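Local coordinates for protein Succinylglutamatedesuccinylase/aspartoacylase (Rhodobacter sphaeroides 2.4.1, PDB 3CDX) that probably hydrolyses amide or ester bonds as a metal-dependent member of the succinylglutamate desuccinylase/aspartoacylase family, with a calcium ion bound in this crystal, at residues D156-T161 and A184-V189; H260-E265 and V336-N341. One frame throughout, in Å; residues are numbered along the deposited sequence.

Interaction 1 of 2, residues D156-T161 and A184-V189; sequences DSTPST and APHNVV
Thr-161 lays its hydroxyl against the side chain of Asn-187, OG1 giving its proton to OD1 at 2.7 Å. The two side chains slant across one another rather than lying alongside, and OG1 stands tilted 24° from the plane of the amide carbonyl. In Asn-187 CG lies anti to the backbone N (chi1 174°), which brings it beside the threonine hydroxyl. The backbones run parallel here: the amide of Thr-161 donates to His-186 O at 3.0 Å, and its carbonyl receives Val-188 N at 2.9 Å. On the sheet face away from the threonine, Ser-160 and His-186 come together CB to CB at 4.3 Å, and Val-188 CG2 lies at a similar separation from Ser-160 CB. The serine hydroxyl turns back to Thr-158 O in the preceding loop, and is also hydrogen-bonded to Trp-319 NE1 of strand 316-322. Ahead of the strand pair, the ring of Pro-185 brings CD to 3.4 Å from Pro-159 O. That same carbonyl accepts a hydrogen bond from a water, which also joins Thr-158 OG1 and, in the plane of the imidazole, His-186 ND1 at 2.8 Å. A second water accepts from Ala-184 N and donates to Thr-161 OG1. Strands 160-163 and 186-189, with helix 169-182 between them, form a beta-alpha-beta unit of the catalytic domain; Ala-179 and Leu-176 of that helix touch Asn-187. The unit is near the metal site without forming it, Ser-160 lying about 12 Å from the bound calcium ion, measured from its side chain. Asn-187 ND2 is bonded to His-260 ND1, so the amide bridges the buried threonine hydroxyl and an imidazole nitrogen, and with both ends engaged its rotation is probably fixed.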
ATOM      1  N   ASP A 156       5.077  17.065 -21.544  1.00 24.79           N
ATOM      2  CA  ASP A 156       5.664  18.373 -21.543  1.00 24.70           C
ATOM      3  C   ASP A 156       4.671  19.291 -22.243  1.00 24.47           C
ATOM      4  O   ASP A 156       3.782  18.836 -22.991  1.00 24.99           O
ATOM      5  CB  ASP A 156       7.026  18.407 -22.237  1.00 24.72           C
ATOM      6  CG  ASP A 156       7.877  19.593 -21.779  1.00 24.39           C
ATOM      7  OD1 ASP A 156       7.485  20.267 -20.793  1.00 26.35           O
ATOM      8  OD2 ASP A 156       8.947  19.852 -22.393  1.00 25.91           O
ATOM      9  N   SER A 157       4.812  20.580 -22.002  1.00 25.18           N
ATOM     10  CA  SER A 157       3.985  21.545 -22.678  1.00 24.75           C
ATOM     11  C   SER A 157       4.886  22.698 -23.085  1.00 25.76           C
ATOM     12  O   SER A 157       5.859  23.022 -22.392  1.00 26.00           O
ATOM     13  CB  SER A 157       2.826  21.985 -21.772  1.00 23.77           C
ATOM     14  OG  SER A 157       3.317  22.641 -20.602  1.00 23.95           O
ATOM     15  N   THR A 158       4.612  23.283 -24.246  1.00 25.38           N
ATOM     16  CA  THR A 158       5.359  24.474 -24.628  1.00 25.71           C
ATOM     17  C   THR A 158       4.833  25.674 -23.837  1.00 25.87           C
ATOM     18  O   THR A 158       3.607  25.816 -23.675  1.00 25.86           O
ATOM     19  CB  THR A 158       5.364  24.703 -26.173  1.00 24.48           C
ATOM     20  OG1 THR A 158       6.262  25.771 -26.478  1.00 28.10           O
ATOM     21  CG2 THR A 158       4.013  25.024 -26.691  1.00 23.80           C
ATOM     22  N   PRO A 159       5.748  26.495 -23.269  1.00 26.10           N
ATOM     23  CA  PRO A 159       5.243  27.604 -22.439  1.00 26.07           C
ATOM     24  C   PRO A 159       4.172  28.496 -23.101  1.00 26.77           C
ATOM     25  O   PRO A 159       4.384  29.091 -24.170  1.00 26.83           O
ATOM     26  CB  PRO A 159       6.493  28.379 -22.049  1.00 26.45           C
ATOM     27  CG  PRO A 159       7.690  27.321 -22.232  1.00 26.48           C
ATOM     28  CD  PRO A 159       7.229  26.408 -23.310  1.00 25.84           C
ATOM     29  N   SER A 160       3.065  28.648 -22.395  1.00 26.05           N
ATOM     30  CA  SER A 160       1.846  29.187 -22.962  1.00 26.62           C
ATOM     31  C   SER A 160       0.887  29.573 -21.855  1.00 26.81           C
ATOM     32  O   SER A 160       1.028  29.087 -20.701  1.00 26.28           O
ATOM     33  CB  SER A 160       1.188  28.100 -23.815  1.00 26.71           C
ATOM     34  OG  SER A 160       1.137  26.867 -23.092  1.00 29.81           O
ATOM     35  N   THR A 161      -0.080  30.434 -22.203  1.00 26.36           N
ATOM     36  CA  THR A 161      -1.244  30.706 -21.367  1.00 26.37           C
ATOM     37  C   THR A 161      -2.367  29.969 -22.043  1.00 27.15           C
ATOM     38  O   THR A 161      -2.226  29.502 -23.178  1.00 27.03           O
ATOM     39  CB  THR A 161      -1.632  32.225 -21.263  1.00 26.61           C
ATOM     40  OG1 THR A 161      -1.706  32.797 -22.577  1.00 28.77           O
ATOM     41  CG2 THR A 161      -0.618  32.999 -20.485  1.00 25.67           C
ATOM     42  N   ALA A 184       3.250  35.136 -22.942  1.00 28.40           N
ATOM     43  CA  ALA A 184       3.897  33.850 -23.205  1.00 27.64           C
ATOM     44  C   ALA A 184       3.971  33.685 -24.731  1.00 27.77           C
ATOM     45  O   ALA A 184       3.202  34.316 -25.457  1.00 28.42           O
ATOM     46  CB  ALA A 184       3.126  32.712 -22.562  1.00 26.28           C
ATOM     47  N   PRO A 185       4.887  32.850 -25.230  1.00 28.16           N
ATOM     48  CA  PRO A 185       4.947  32.765 -26.707  1.00 28.43           C
ATOM     49  C   PRO A 185       3.620  32.424 -27.346  1.00 28.78           C
ATOM     50  O   PRO A 185       3.352  32.931 -28.436  1.00 29.10           O
ATOM     51  CB  PRO A 185       5.966  31.650 -26.967  1.00 28.36           C
ATOM     52  CG  PRO A 185       6.765  31.545 -25.738  1.00 28.55           C
ATOM     53  CD  PRO A 185       5.931  32.038 -24.573  1.00 27.38           C
ATOM     54  N   HIS A 186       2.822  31.552 -26.703  1.00 26.99           N
ATOM     55  CA  HIS A 186       1.520  31.172 -27.223  1.00 26.36           C
ATOM     56  C   HIS A 186       0.422  31.275 -26.186  1.00 26.46           C
ATOM     57  O   HIS A 186       0.654  31.041 -25.012  1.00 25.30           O
ATOM     58  CB  HIS A 186       1.518  29.751 -27.724  1.00 26.66           C
ATOM     59  CG  HIS A 186       2.448  29.517 -28.862  1.00 28.67           C
ATOM     60  ND1 HIS A 186       3.710  28.995 -28.690  1.00 28.62           N
ATOM     61  CD2 HIS A 186       2.305  29.754 -30.192  1.00 27.39           C
ATOM     62  CE1 HIS A 186       4.307  28.927 -29.872  1.00 32.41           C
ATOM     63  NE2 HIS A 186       3.470  29.375 -30.798  1.00 27.05           N
ATOM     64  N   ASN A 187      -0.771  31.646 -26.647  1.00 26.86           N
ATOM     65  CA  ASN A 187      -1.972  31.624 -25.843  1.00 27.24           C
ATOM     66  C   ASN A 187      -2.879  30.680 -26.533  1.00 28.49           C
ATOM     67  O   ASN A 187      -3.086  30.827 -27.745  1.00 30.10           O
ATOM     68  CB  ASN A 187      -2.625  33.000 -25.753  1.00 27.25           C
ATOM     69  CG  ASN A 187      -3.948  32.945 -25.044  1.00 26.01           C
ATOM     70  OD1 ASN A 187      -4.012  32.511 -23.901  1.00 25.23           O
ATOM     71  ND2 ASN A 187      -5.010  33.408 -25.698  1.00 26.44           N
ATOM     72  N   VAL A 188      -3.375  29.682 -25.798  1.00 28.22           N
ATOM     73  CA  VAL A 188      -4.210  28.635 -26.358  1.00 29.12           C
ATOM     74  C   VAL A 188      -5.673  28.708 -25.867  1.00 30.71           C
ATOM     75  O   VAL A 188      -5.943  28.620 -24.672  1.00 28.99           O
ATOM     76  CB  VAL A 188      -3.622  27.214 -26.051  1.00 29.35           C
ATOM     77  CG1 VAL A 188      -4.325  26.158 -26.853  1.00 27.62           C
ATOM     78  CG2 VAL A 188      -2.112  27.179 -26.341  1.00 26.29           C
ATOM     79  N   VAL A 189      -6.599  28.885 -26.813  1.00 32.89           N
ATOM     80  CA  VAL A 189      -8.052  28.858 -26.563  1.00 34.52           C
ATOM     81  C   VAL A 189      -8.541  27.444 -26.849  1.00 37.15           C
ATOM     82  O   VAL A 189      -8.275  26.908 -27.941  1.00 37.67           O
ATOM     83  CB  VAL A 189      -8.775  29.917 -27.444  1.00 35.20           C
ATOM     84  CG1 VAL A 189     -10.262  30.062 -27.056  1.00 33.04           C
ATOM     85  CG2 VAL A 189      -8.079  31.254 -27.313  1.00 33.57           C
TER
HETATM   86  O   HOH W   1       5.353  28.246 -26.511  1.00 25.92           O
HETATM   87  O   HOH W   2       0.328  34.735 -23.150  1.00 26.31           O

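Interaction 2 of 2, residues H260-E265 and V336-N341; sequences HMMVRE and VMEDYN
An antiparallel strand pair, joining strand 259-271 to strand 332-339 near the C terminus of the modelled chain, brings Met-262 opposite Glu-338 as a hydrogen-bonded pair. Met-262 N donates to Glu-338 O at 2.8 Å, and Glu-338 N returns the bond to Met-262 O at 3.0 Å. On the face these two residues share, Met-262 CG and Glu-338 CG come within 3.8 Å where the side chains cross at a slant. Beyond CG the methionine continues extended to SD, its chi2 of 178° setting the sulfur anti to CA, where it accepts a weak hydrogen bond from Asn-341 N. The sulfur also makes an oblique Met-aromatic contact with Tyr-340, 5.3 Å from the ring centroid and 48° off the normal, while Met-262 CB comes to the ring edge at CD1. Tyr-340 is fastened through its backbone as well: its N bonds His-260 O from above the carbonyl plane. Tyr-340 CB and His-260 CB press together at 3.5 Å. On the other face the sulfur of Met-337 lies against the methylenes of Met-261. Met-261 CB and CG each lie 4.0 Å from Met-337 SD, and the bends at chi2 and chi3 of Met-261 fold its tip back, so that CE sits 3.6 Å from Glu-338 C. Val-263 CG2 extends this apolar patch to Met-337 CB. The charged ends find partners beyond the pair: Glu-338 forms a salt bridge with Arg-314, and Asp-339, whose OD1 approaches Met-261 SD, forms one with Arg-259. His-260 NE2 bonds Glu-180 of helix 169-182. The methionine face is covered by strand 316-322 through Ile-317 and Trp-319, and by His-186 and Val-188 of strand 186-189, the parallel neighbour of strand 259-271 on the side away from strand 332-339.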
ATOM      1  N   HIS A 260      -1.777  33.740 -30.766  1.00 32.19           N
ATOM      2  CA  HIS A 260      -2.955  33.051 -30.313  1.00 32.31           C
ATOM      3  C   HIS A 260      -3.191  31.813 -31.164  1.00 32.12           C
ATOM      4  O   HIS A 260      -3.125  31.832 -32.403  1.00 31.75           O
ATOM      5  CB  HIS A 260      -4.218  33.920 -30.351  1.00 32.89           C
ATOM      6  CG  HIS A 260      -4.185  35.139 -29.484  1.00 33.99           C
ATOM      7  ND1 HIS A 260      -4.237  35.086 -28.106  1.00 35.17           N
ATOM      8  CD2 HIS A 260      -4.193  36.455 -29.806  1.00 35.37           C
ATOM      9  CE1 HIS A 260      -4.222  36.314 -27.616  1.00 31.64           C
ATOM     10  NE2 HIS A 260      -4.193  37.161 -28.628  1.00 34.52           N
ATOM     11  N   MET A 261      -3.534  30.741 -30.479  1.00 31.50           N
ATOM     12  CA  MET A 261      -3.697  29.469 -31.089  1.00 30.42           C
ATOM     13  C   MET A 261      -4.925  28.888 -30.460  1.00 30.77           C
ATOM     14  O   MET A 261      -5.528  29.501 -29.559  1.00 30.31           O
ATOM     15  CB  MET A 261      -2.453  28.612 -30.800  1.00 30.83           C
ATOM     16  CG  MET A 261      -1.116  29.383 -30.974  1.00 29.18           C
ATOM     17  SD  MET A 261      -0.708  29.628 -32.762  1.00 25.30           S
ATOM     18  CE  MET A 261      -0.290  27.952 -33.266  1.00 27.39           C
ATOM     19  N   MET A 262      -5.277  27.685 -30.907  1.00 30.93           N
ATOM     20  CA  MET A 262      -6.478  27.046 -30.471  1.00 31.49           C
ATOM     21  C   MET A 262      -6.373  25.545 -30.660  1.00 31.69           C
ATOM     22  O   MET A 262      -5.601  25.047 -31.497  1.00 30.94           O
ATOM     23  CB  MET A 262      -7.729  27.636 -31.197  1.00 31.72           C
ATOM     24  CG  MET A 262      -7.802  27.498 -32.745  1.00 33.00           C
ATOM     25  SD  MET A 262      -9.366  28.180 -33.523  1.00 32.09           S
ATOM     26  CE  MET A 262     -10.608  27.168 -32.817  1.00 33.45           C
ATOM     27  N   VAL A 263      -7.158  24.840 -29.856  1.00 32.25           N
ATOM     28  CA  VAL A 263      -7.337  23.428 -29.947  1.00 34.01           C
ATOM     29  C   VAL A 263      -8.847  23.210 -29.959  1.00 36.16           C
ATOM     30  O   VAL A 263      -9.529  23.566 -28.991  1.00 36.99           O
ATOM     31  CB  VAL A 263      -6.728  22.682 -28.720  1.00 33.45           C
ATOM     32  CG1 VAL A 263      -7.084  21.209 -28.802  1.00 33.89           C
ATOM     33  CG2 VAL A 263      -5.198  22.860 -28.664  1.00 32.20           C
ATOM     34  N   ARG A 264      -9.372  22.634 -31.038  1.00 38.02           N
ATOM     35  CA  ARG A 264     -10.825  22.455 -31.131  1.00 40.18           C
ATOM     36  C   ARG A 264     -11.300  21.099 -31.676  1.00 41.05           C
ATOM     37  O   ARG A 264     -12.447  20.719 -31.440  1.00 42.52           O
ATOM     38  CB  ARG A 264     -11.481  23.623 -31.886  1.00 40.25           C
ATOM     39  N   GLU A 265     -10.426  20.357 -32.349  1.00 41.15           N
ATOM     40  CA  GLU A 265     -10.839  19.157 -33.070  1.00 41.89           C
ATOM     41  C   GLU A 265     -10.343  17.856 -32.429  1.00 41.86           C
ATOM     42  O   GLU A 265      -9.235  17.824 -31.909  1.00 41.32           O
ATOM     43  CB  GLU A 265     -10.327  19.245 -34.525  1.00 42.66           C
ATOM     44  N   VAL A 336      -2.066  18.908 -30.781  1.00 28.41           N
ATOM     45  CA  VAL A 336      -1.604  19.933 -31.745  1.00 29.41           C
ATOM     46  C   VAL A 336      -2.500  21.183 -31.679  1.00 29.31           C
ATOM     47  O   VAL A 336      -3.751  21.077 -31.654  1.00 29.58           O
ATOM     48  CB  VAL A 336      -1.562  19.315 -33.172  1.00 28.36           C
ATOM     49  CG1 VAL A 336      -1.093  20.316 -34.246  1.00 27.29           C
ATOM     50  CG2 VAL A 336      -0.671  18.063 -33.146  1.00 29.25           C
ATOM     51  N   MET A 337      -1.865  22.348 -31.612  1.00 29.49           N
ATOM     52  CA  MET A 337      -2.559  23.627 -31.624  1.00 29.34           C
ATOM     53  C   MET A 337      -2.386  24.225 -33.018  1.00 32.04           C
ATOM     54  O   MET A 337      -1.447  23.871 -33.688  1.00 32.43           O
ATOM     55  CB  MET A 337      -2.046  24.566 -30.530  1.00 29.46           C
ATOM     56  CG  MET A 337      -0.579  25.003 -30.603  1.00 28.39           C
ATOM     57  SD  MET A 337      -0.034  25.950 -29.148  1.00 22.73           S
ATOM     58  CE  MET A 337       1.655  26.093 -29.663  1.00 27.07           C
ATOM     59  N   GLU A 338      -3.302  25.103 -33.440  1.00 34.34           N
ATOM     60  CA  GLU A 338      -3.315  25.734 -34.777  1.00 36.46           C
ATOM     61  C   GLU A 338      -3.578  27.219 -34.546  1.00 36.50           C
ATOM     62  O   GLU A 338      -4.051  27.586 -33.463  1.00 35.32           O
ATOM     63  CB  GLU A 338      -4.407  25.106 -35.678  1.00 36.62           C
ATOM     64  CG  GLU A 338      -5.881  25.304 -35.211  1.00 38.33           C
ATOM     65  CD  GLU A 338      -6.935  24.449 -35.957  1.00 40.97           C
ATOM     66  OE1 GLU A 338      -6.711  24.063 -37.137  1.00 45.72           O
ATOM     67  OE2 GLU A 338      -8.027  24.159 -35.360  1.00 46.87           O
ATOM     68  N   ASP A 339      -3.248  28.069 -35.530  1.00 37.33           N
ATOM     69  CA  ASP A 339      -3.499  29.524 -35.454  1.00 38.99           C
ATOM     70  C   ASP A 339      -4.940  29.769 -35.062  1.00 38.88           C
ATOM     71  O   ASP A 339      -5.853  29.057 -35.529  1.00 38.03           O
ATOM     72  CB  ASP A 339      -3.257  30.219 -36.803  1.00 39.94           C
ATOM     73  CG  ASP A 339      -1.777  30.357 -37.149  1.00 43.91           C
ATOM     74  OD1 ASP A 339      -0.916  30.203 -36.251  1.00 49.39           O
ATOM     75  OD2 ASP A 339      -1.470  30.647 -38.330  1.00 49.30           O
ATOM     76  N   TYR A 340      -5.125  30.770 -34.210  1.00 39.23           N
ATOM     77  CA  TYR A 340      -6.425  31.167 -33.710  1.00 41.16           C
ATOM     78  C   TYR A 340      -7.289  31.829 -34.781  1.00 42.65           C
ATOM     79  O   TYR A 340      -6.824  32.720 -35.487  1.00 42.88           O
ATOM     80  CB  TYR A 340      -6.264  32.157 -32.562  1.00 40.03           C
ATOM     81  CG  TYR A 340      -7.570  32.620 -31.952  1.00 40.75           C
ATOM     82  CD1 TYR A 340      -8.344  31.757 -31.154  1.00 40.29           C
ATOM     83  CD2 TYR A 340      -8.044  33.919 -32.172  1.00 41.56           C
ATOM     84  CE1 TYR A 340      -9.561  32.182 -30.587  1.00 39.04           C
ATOM     85  CE2 TYR A 340      -9.266  34.352 -31.610  1.00 41.51           C
ATOM     86  CZ  TYR A 340     -10.009  33.485 -30.818  1.00 39.38           C
ATOM     87  OH  TYR A 340     -11.190  33.918 -30.271  1.00 38.39           O
ATOM     88  N   ASN A 341      -8.548  31.405 -34.847  1.00 44.79           N
ATOM     89  CA  ASN A 341      -9.578  32.102 -35.615  1.00 47.13           C
ATOM     90  C   ASN A 341     -10.755  32.457 -34.697  1.00 48.39           C
ATOM     91  O   ASN A 341     -11.358  31.572 -34.059  1.00 48.14           O
ATOM     92  CB  ASN A 341     -10.059  31.216 -36.776  1.00 47.40           C
ATOM     93  CG  ASN A 341     -11.107  31.906 -37.661  1.00 49.55           C
ATOM     94  OD1 ASN A 341     -12.274  32.071 -37.277  1.00 50.68           O
ATOM     95  ND2 ASN A 341     -10.696  32.287 -38.860  1.00 50.08           N
TER
HETATM   96  O   HOH W   3      -5.769  22.093 -33.128  1.00 34.82           O

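Read from the N terminus, the two contacts follow in series. Interaction 1 closes first, drawing a short loop shut around helix 169-182, and the chain has left that loop before interaction 2 begins. Interaction 2 spans a far longer, helix-free excursion of beta strands and brings the end of the modelled chain back to strand 259-271. They neither nest nor cross, yet they abut within one run of strands: Asn-187 O probably accepts a hydrogen bond from Met-261 N, and Met-261 O one from Val-189 N. Strand 186-189 thus lies between strand 160-163 and strand 259-271, joining the two contacts side by side and tying the catalytic domain to the C-terminal beta region, with the two centres about 11 Å apart.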